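Local coordinates for protein octaprenyl-diphosphate synthase (Bacteroides thetaiotaomicron, PDB 3RMG) that probably acts as a magnesium-dependent prenyltransferase that joins isoprenoid diphosphates into longer chains, as in other FPP/GGPP synthases, at residues Asp168-Lys173 against Phe210-Asp215; Arg289-Tyr294 against Tyr320-Glu325. All coordinates share one frame; numbering follows the deposited sequence.

Contact 1: residues Asp168-Lys173 against Phe210-Asp215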
loop_
_atom_site.group_PDB
_atom_site.type_symbol
_atom_site.label_atom_id
_atom_site.label_comp_id
_atom_site.label_asym_id
_atom_site.label_seq_id
_atom_site.Cartn_x
_atom_site.Cartn_y
_atom_site.Cartn_z
ATOM N N ASP A 168 -8.058 16.408 -17.065
ATOM C CA ASP A 168 -8.688 15.715 -15.965
ATOM C C ASP A 168 -7.772 14.634 -15.413
ATOM O O ASP A 168 -7.650 14.480 -14.207
ATOM C CB ASP A 168 -10.012 15.099 -16.407
ATOM C CG ASP A 168 -10.835 14.625 -15.239
ATOM O OD1 ASP A 168 -11.019 15.420 -14.290
ATOM O OD2 ASP A 168 -11.289 13.461 -15.259
ATOM N N VAL A 169 -7.134 13.882 -16.300
ATOM C CA VAL A 169 -6.234 12.807 -15.893
ATOM C C VAL A 169 -5.002 13.341 -15.159
ATOM O O VAL A 169 -4.594 12.800 -14.127
ATOM C CB VAL A 169 -5.743 11.999 -17.114
ATOM C CG1 VAL A 169 -4.690 10.967 -16.686
ATOM C CG2 VAL A 169 -6.922 11.338 -17.840
ATOM N N ILE A 170 -4.395 14.385 -15.716
ATOM C CA ILE A 170 -3.299 15.069 -15.040
ATOM C C ILE A 170 -3.716 15.589 -13.643
ATOM O O ILE A 170 -3.006 15.388 -12.656
ATOM C CB ILE A 170 -2.786 16.235 -15.891
ATOM C CG1 ILE A 170 -2.170 15.714 -17.195
ATOM C CG2 ILE A 170 -1.781 17.060 -15.106
ATOM C CD1 ILE A 170 -1.806 16.841 -18.193
ATOM N N ARG A 171 -4.868 16.212 -13.539
ATOM C CA ARG A 171 -5.325 16.731 -12.272
ATOM C C ARG A 171 -5.514 15.631 -11.269
ATOM O O ARG A 171 -5.363 15.839 -10.100
ATOM C CB ARG A 171 -6.570 17.589 -12.421
ATOM C CG ARG A 171 -6.259 18.959 -12.901
ATOM C CD ARG A 171 -7.408 19.899 -12.824
ATOM N NE ARG A 171 -8.166 19.922 -14.053
ATOM C CZ ARG A 171 -7.958 20.741 -15.069
ATOM N NH1 ARG A 171 -8.703 20.595 -16.137
ATOM N NH2 ARG A 171 -7.273 21.858 -14.922
ATOM N N LYS A 172 -5.878 14.457 -11.743
ATOM C CA LYS A 172 -6.077 13.322 -10.874
ATOM C C LYS A 172 -4.832 12.553 -10.536
ATOM O O LYS A 172 -4.863 11.699 -9.705
ATOM C CB LYS A 172 -7.116 12.398 -11.451
ATOM C CG LYS A 172 -8.491 12.854 -11.136
ATOM C CD LYS A 172 -9.414 12.607 -12.272
ATOM C CE LYS A 172 -10.726 13.293 -12.066
ATOM N NZ LYS A 172 -11.596 12.474 -11.208
ATOM N N LYS A 173 -3.735 12.846 -11.196
ATOM C CA LYS A 173 -2.517 12.135 -10.913
ATOM C C LYS A 173 -1.292 12.979 -10.586
ATOM O O LYS A 173 -1.054 13.293 -9.461
ATOM C CB LYS A 173 -2.219 11.200 -12.061
ATOM C CG LYS A 173 -1.226 10.127 -11.766
ATOM C CD LYS A 173 -1.059 9.261 -12.990
ATOM C CE LYS A 173 0.259 8.540 -13.009
ATOM N NZ LYS A 173 0.734 8.393 -14.383
ATOM N N PHE A 210 4.390 21.078 -15.045
ATOM C CA PHE A 210 5.377 20.027 -14.967
ATOM C C PHE A 210 4.996 18.850 -15.865
ATOM O O PHE A 210 5.814 18.376 -16.659
ATOM C CB PHE A 210 5.509 19.576 -13.516
ATOM C CG PHE A 210 6.686 18.685 -13.259
ATOM C CD1 PHE A 210 7.922 19.226 -12.924
ATOM C CD2 PHE A 210 6.561 17.302 -13.349
ATOM C CE1 PHE A 210 9.013 18.401 -12.685
ATOM C CE2 PHE A 210 7.651 16.468 -13.109
ATOM C CZ PHE A 210 8.878 17.022 -12.779
ATOM N N GLN A 211 3.752 18.386 -15.746
ATOM C CA GLN A 211 3.295 17.215 -16.500
ATOM C C GLN A 211 3.283 17.447 -18.009
ATOM O O GLN A 211 3.696 16.585 -18.771
ATOM C CB GLN A 211 1.901 16.786 -16.056
ATOM C CG GLN A 211 1.490 15.466 -16.674
ATOM C CD GLN A 211 2.562 14.413 -16.472
ATOM O OE1 GLN A 211 2.883 14.049 -15.337
ATOM N NE2 GLN A 211 3.132 13.928 -17.568
ATOM N N ILE A 212 2.794 18.608 -18.430
ATOM C CA ILE A 212 2.771 18.971 -19.835
ATOM C C ILE A 212 4.195 19.083 -20.379
ATOM O O ILE A 212 4.481 18.618 -21.486
ATOM C CB ILE A 212 2.028 20.290 -20.056
ATOM C CG1 ILE A 212 0.524 20.103 -19.831
ATOM C CG2 ILE A 212 2.250 20.794 -21.451
ATOM C CD1 ILE A 212 -0.260 21.444 -19.840
ATOM N N LYS A 213 5.088 19.692 -19.600
ATOM C CA LYS A 213 6.504 19.730 -19.961
ATOM C C LYS A 213 7.037 18.337 -20.276
ATOM O O LYS A 213 7.679 18.129 -21.298
ATOM C CB LYS A 213 7.339 20.349 -18.841
ATOM C CG LYS A 213 7.584 21.835 -18.998
ATOM C CD LYS A 213 8.787 22.116 -19.897
ATOM C CE LYS A 213 8.427 21.991 -21.369
ATOM N NZ LYS A 213 9.490 22.552 -22.257
ATOM N N ASP A 214 6.780 17.390 -19.383
ATOM C CA ASP A 214 7.214 16.020 -19.575
ATOM C C ASP A 214 6.623 15.373 -20.819
ATOM O O ASP A 214 7.303 14.610 -21.496
ATOM C CB ASP A 214 6.854 15.167 -18.361
ATOM C CG ASP A 214 8.042 14.887 -17.478
ATOM O OD1 ASP A 214 9.153 15.357 -17.812
ATOM O OD2 ASP A 214 7.868 14.187 -16.460
ATOM N N ASP A 215 5.352 15.645 -21.097
ATOM C CA ASP A 215 4.686 15.058 -22.256
ATOM C C ASP A 215 5.348 15.525 -23.557
ATOM O O ASP A 215 5.455 14.766 -24.516
ATOM C CB ASP A 215 3.199 15.415 -22.264
ATOM C CG ASP A 215 2.415 14.684 -21.194
ATOM O OD1 ASP A 215 2.986 13.797 -20.521
ATOM O OD2 ASP A 215 1.218 14.995 -21.027
#
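Ile170, on helix 163-172, lies slantwise across the aliphatic part of Gln211 on helix 193-217, with both of its branches touching the same side chain. Ile170 CG1 comes within 3.7 Å of Gln211 CG, while Ile170 CG2 stands 3.8 Å from Gln211 CB. The far methyl, Ile170 CD1, reaches on to Ile212 CG1 at 4.3 Å, a looser apolar touch. Gln211 holds CG anti to the backbone N, which lays it against the isoleucine, then bends at its second torsion (chi2 51°), which folds the amide over its own helix, toward the next turn. There Gln211 NE2 donates to Asp215 OD1 at 3.0 Å through a bent bond (142°); the acceptor lies close to the amide plane, but NE2 sits above the carboxylate plane, 46° out of it. Asp214 and Asp215 begin the DDxxD sequence, the second aspartate-rich motif of the all-helical isoprenoid synthase fold, which in relatives helps bind magnesium and the allylic diphosphate. Gln211 OE1 is hydrogen-bonded to Thr174 OG1, just past Lys173, the N-cap of the next helix, so the amide is held at both ends. With an alanine here, Thr174 OG1 and Asp215 OD1 would probably lose this shared partner, and a gap would probably open beside Ile170 CG1. Asp215 OD2, in turn, is hydrogen-bonded to Tyr166 OH, back on helix 163-172.

Contact 2: residues Arg289-Tyr294 against Tyr320-Glu325; sequences RTIEQY and YVVARE
Ile291 holds its CG2 methyl anti to the backbone N, with CG1 beside that nitrogen (chi1 -72°), and Val322 places CG1 anti to its own N (chi1 170°), with CG2 beside that nitrogen; these settings bring the CG2 methyls of the two residues together. The contact closes the antiparallel hairpin formed by the last two helices of this chain, 283-302 and 309-323, within the all-helical isoprenoid synthase fold. The backbones come nearest at this same pair, where the CA atoms of Ile291 and Val322 are 7.2 Å apart. Ile291 CG2 does all the touching from its side: it lies 3.6 Å from Val322 CG2 and 4.0 Å from Val322 CG1, tucked against both methyls of the valine as the two side chains slide past each other in opposite directions. The other branch of Ile291 is turned to helix 193-217, where the side chain packs on Ile212 and Lys213, so a single isoleucine fills the angle between three helices. Beyond Val322 the helix soon ends. Arg324 is the first residue to leave helical geometry, although its N still bonds to Val321 O at 3.0 Å, and its carbonyl O receives a weak hydrogen bond from Lys213 NZ. On the more exposed edge, Glu292 bends at its second torsion (chi2 52°), which carries the carboxylate nearer the neighbouring helix and across the valine at about a right angle. Only van der Waals contact results, with Glu292 OE1 4.2 Å from Val322 CG1.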
loop_
_atom_site.group_PDB
_atom_site.type_symbol
_atom_site.label_atom_id
_atom_site.label_comp_id
_atom_site.label_asym_id
_atom_site.label_seq_id
_atom_site.Cartn_x
_atom_site.Cartn_y
_atom_site.Cartn_z
ATOM N N ARG A 289 2.339 27.049 -25.349
ATOM C CA ARG A 289 1.462 28.184 -25.063
ATOM C C ARG A 289 0.550 27.901 -23.859
ATOM O O ARG A 289 0.254 28.784 -23.071
ATOM C CB ARG A 289 0.640 28.578 -26.292
ATOM C CG ARG A 289 1.170 29.809 -27.012
ATOM C CD ARG A 289 1.020 29.705 -28.517
ATOM N NE ARG A 289 -0.308 29.243 -28.926
ATOM C CZ ARG A 289 -0.532 28.527 -30.027
ATOM N NH1 ARG A 289 0.485 28.185 -30.808
ATOM N NH2 ARG A 289 -1.765 28.140 -30.339
ATOM N N THR A 290 0.116 26.659 -23.728
ATOM C CA THR A 290 -0.731 26.256 -22.623
ATOM C C THR A 290 0.036 26.313 -21.288
ATOM O O THR A 290 -0.459 26.861 -20.288
ATOM C CB THR A 290 -1.289 24.856 -22.885
ATOM O OG1 THR A 290 -2.111 24.908 -24.057
ATOM C CG2 THR A 290 -2.118 24.356 -21.710
ATOM N N ILE A 291 1.243 25.752 -21.286
ATOM C CA ILE A 291 2.138 25.857 -20.142
ATOM C C ILE A 291 2.247 27.311 -19.677
ATOM O O ILE A 291 2.167 27.600 -18.481
ATOM C CB ILE A 291 3.535 25.297 -20.479
ATOM C CG1 ILE A 291 3.481 23.774 -20.576
ATOM C CG2 ILE A 291 4.567 25.703 -19.432
ATOM C CD1 ILE A 291 4.769 23.160 -21.081
ATOM N N GLU A 292 2.418 28.221 -20.631
ATOM C CA GLU A 292 2.555 29.649 -20.356
ATOM C C GLU A 292 1.298 30.187 -19.667
ATOM O O GLU A 292 1.376 31.005 -18.759
ATOM C CB GLU A 292 2.771 30.397 -21.678
ATOM C CG GLU A 292 3.832 31.471 -21.646
ATOM C CD GLU A 292 5.140 30.962 -21.095
ATOM O OE1 GLU A 292 5.436 29.764 -21.293
ATOM O OE2 GLU A 292 5.867 31.756 -20.461
ATOM N N GLN A 293 0.134 29.730 -20.111
ATOM C CA GLN A 293 -1.113 30.141 -19.490
ATOM C C GLN A 293 -1.165 29.717 -18.019
ATOM O O GLN A 293 -1.529 30.517 -17.156
ATOM C CB GLN A 293 -2.313 29.561 -20.243
ATOM C CG GLN A 293 -2.653 30.276 -21.544
ATOM C CD GLN A 293 -3.482 29.401 -22.490
ATOM O OE1 GLN A 293 -3.593 29.690 -23.680
ATOM N NE2 GLN A 293 -4.053 28.324 -21.961
ATOM N N TYR A 294 -0.811 28.464 -17.738
ATOM C CA TYR A 294 -0.861 27.972 -16.365
ATOM C C TYR A 294 0.210 28.606 -15.487
ATOM O O TYR A 294 -0.003 28.833 -14.295
ATOM C CB TYR A 294 -0.788 26.444 -16.304
ATOM C CG TYR A 294 -2.131 25.806 -16.538
ATOM C CD1 TYR A 294 -3.065 25.714 -15.511
ATOM C CD2 TYR A 294 -2.473 25.299 -17.791
ATOM C CE1 TYR A 294 -4.305 25.137 -15.731
ATOM C CE2 TYR A 294 -3.718 24.722 -18.025
ATOM C CZ TYR A 294 -4.624 24.651 -16.999
ATOM O OH TYR A 294 -5.842 24.078 -17.227
ATOM N N TYR A 320 12.128 27.605 -13.833
ATOM C CA TYR A 320 13.071 26.528 -14.085
ATOM C C TYR A 320 12.336 25.268 -14.543
ATOM O O TYR A 320 12.808 24.548 -15.425
ATOM C CB TYR A 320 13.867 26.255 -12.816
ATOM C CG TYR A 320 15.140 25.475 -13.013
ATOM C CD1 TYR A 320 16.357 26.132 -13.189
ATOM C CD2 TYR A 320 15.136 24.081 -12.987
ATOM C CE1 TYR A 320 17.536 25.421 -13.353
ATOM C CE2 TYR A 320 16.307 23.361 -13.149
ATOM C CZ TYR A 320 17.505 24.034 -13.332
ATOM O OH TYR A 320 18.674 23.324 -13.495
ATOM N N VAL A 321 11.181 25.001 -13.943
ATOM C CA VAL A 321 10.305 23.943 -14.429
ATOM C C VAL A 321 9.985 24.180 -15.911
ATOM O O VAL A 321 10.437 23.436 -16.785
ATOM C CB VAL A 321 9.009 23.871 -13.601
ATOM C CG1 VAL A 321 7.949 23.037 -14.309
ATOM C CG2 VAL A 321 9.303 23.313 -12.225
ATOM N N VAL A 322 9.228 25.236 -16.189
ATOM C CA VAL A 322 8.895 25.610 -17.562
ATOM C C VAL A 322 10.088 25.591 -18.527
ATOM O O VAL A 322 10.084 24.856 -19.514
ATOM C CB VAL A 322 8.245 27.001 -17.610
ATOM C CG1 VAL A 322 8.128 27.488 -19.053
ATOM C CG2 VAL A 322 6.885 26.963 -16.934
ATOM N N ALA A 323 11.103 26.403 -18.246
ATOM C CA ALA A 323 12.266 26.543 -19.131
ATOM C C ALA A 323 13.035 25.244 -19.323
ATOM O O ALA A 323 13.795 25.104 -20.280
ATOM C CB ALA A 323 13.203 27.636 -18.620
ATOM N N ARG A 324 12.844 24.298 -18.410
ATOM C CA ARG A 324 13.544 23.020 -18.484
ATOM C C ARG A 324 13.335 22.360 -19.851
ATOM O O ARG A 324 12.216 22.343 -20.376
ATOM C CB ARG A 324 13.064 22.087 -17.371
ATOM C CG ARG A 324 14.097 21.074 -16.940
ATOM C CD ARG A 324 13.465 19.908 -16.202
ATOM N NE ARG A 324 14.471 18.912 -15.838
ATOM C CZ ARG A 324 15.105 18.133 -16.711
ATOM N NH1 ARG A 324 16.008 17.261 -16.287
ATOM N NH2 ARG A 324 14.843 18.227 -18.009
ATOM N N GLU A 325 14.410 21.821 -20.424
ATOM C CA GLU A 325 14.328 21.129 -21.716
ATOM C C GLU A 325 15.375 20.032 -21.900
ATOM O O GLU A 325 16.271 19.859 -21.040
ATOM C CB GLU A 325 14.396 22.128 -22.876
ATOM C CG GLU A 325 13.097 22.894 -23.099
ATOM C CD GLU A 325 13.103 23.705 -24.380
ATOM O OE1 GLU A 325 14.195 23.891 -24.958
ATOM O OE2 GLU A 325 12.016 24.155 -24.807
#

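Both segments of contact 1 come earlier in the chain than those of contact 2, yet the centres of the two contacts lie only about 12 Å apart. Helix 193-217 joins them: it meets helix 163-172 in contact 1 and also packs on helix 283-302 of contact 2. Arg171 and Tyr294 make a further touch between helices 163-172 and 283-302. Contact 1 is the more central, its centre about 7 Å from the centre of the chain, against about 14 Å for contact 2. The C-terminal hairpin thus packs on the helix that carries the second aspartate-rich motif, and the modelled chain ends at Glu325, whose carboxylate makes a long, weak ion pair with Lys213, just before that motif.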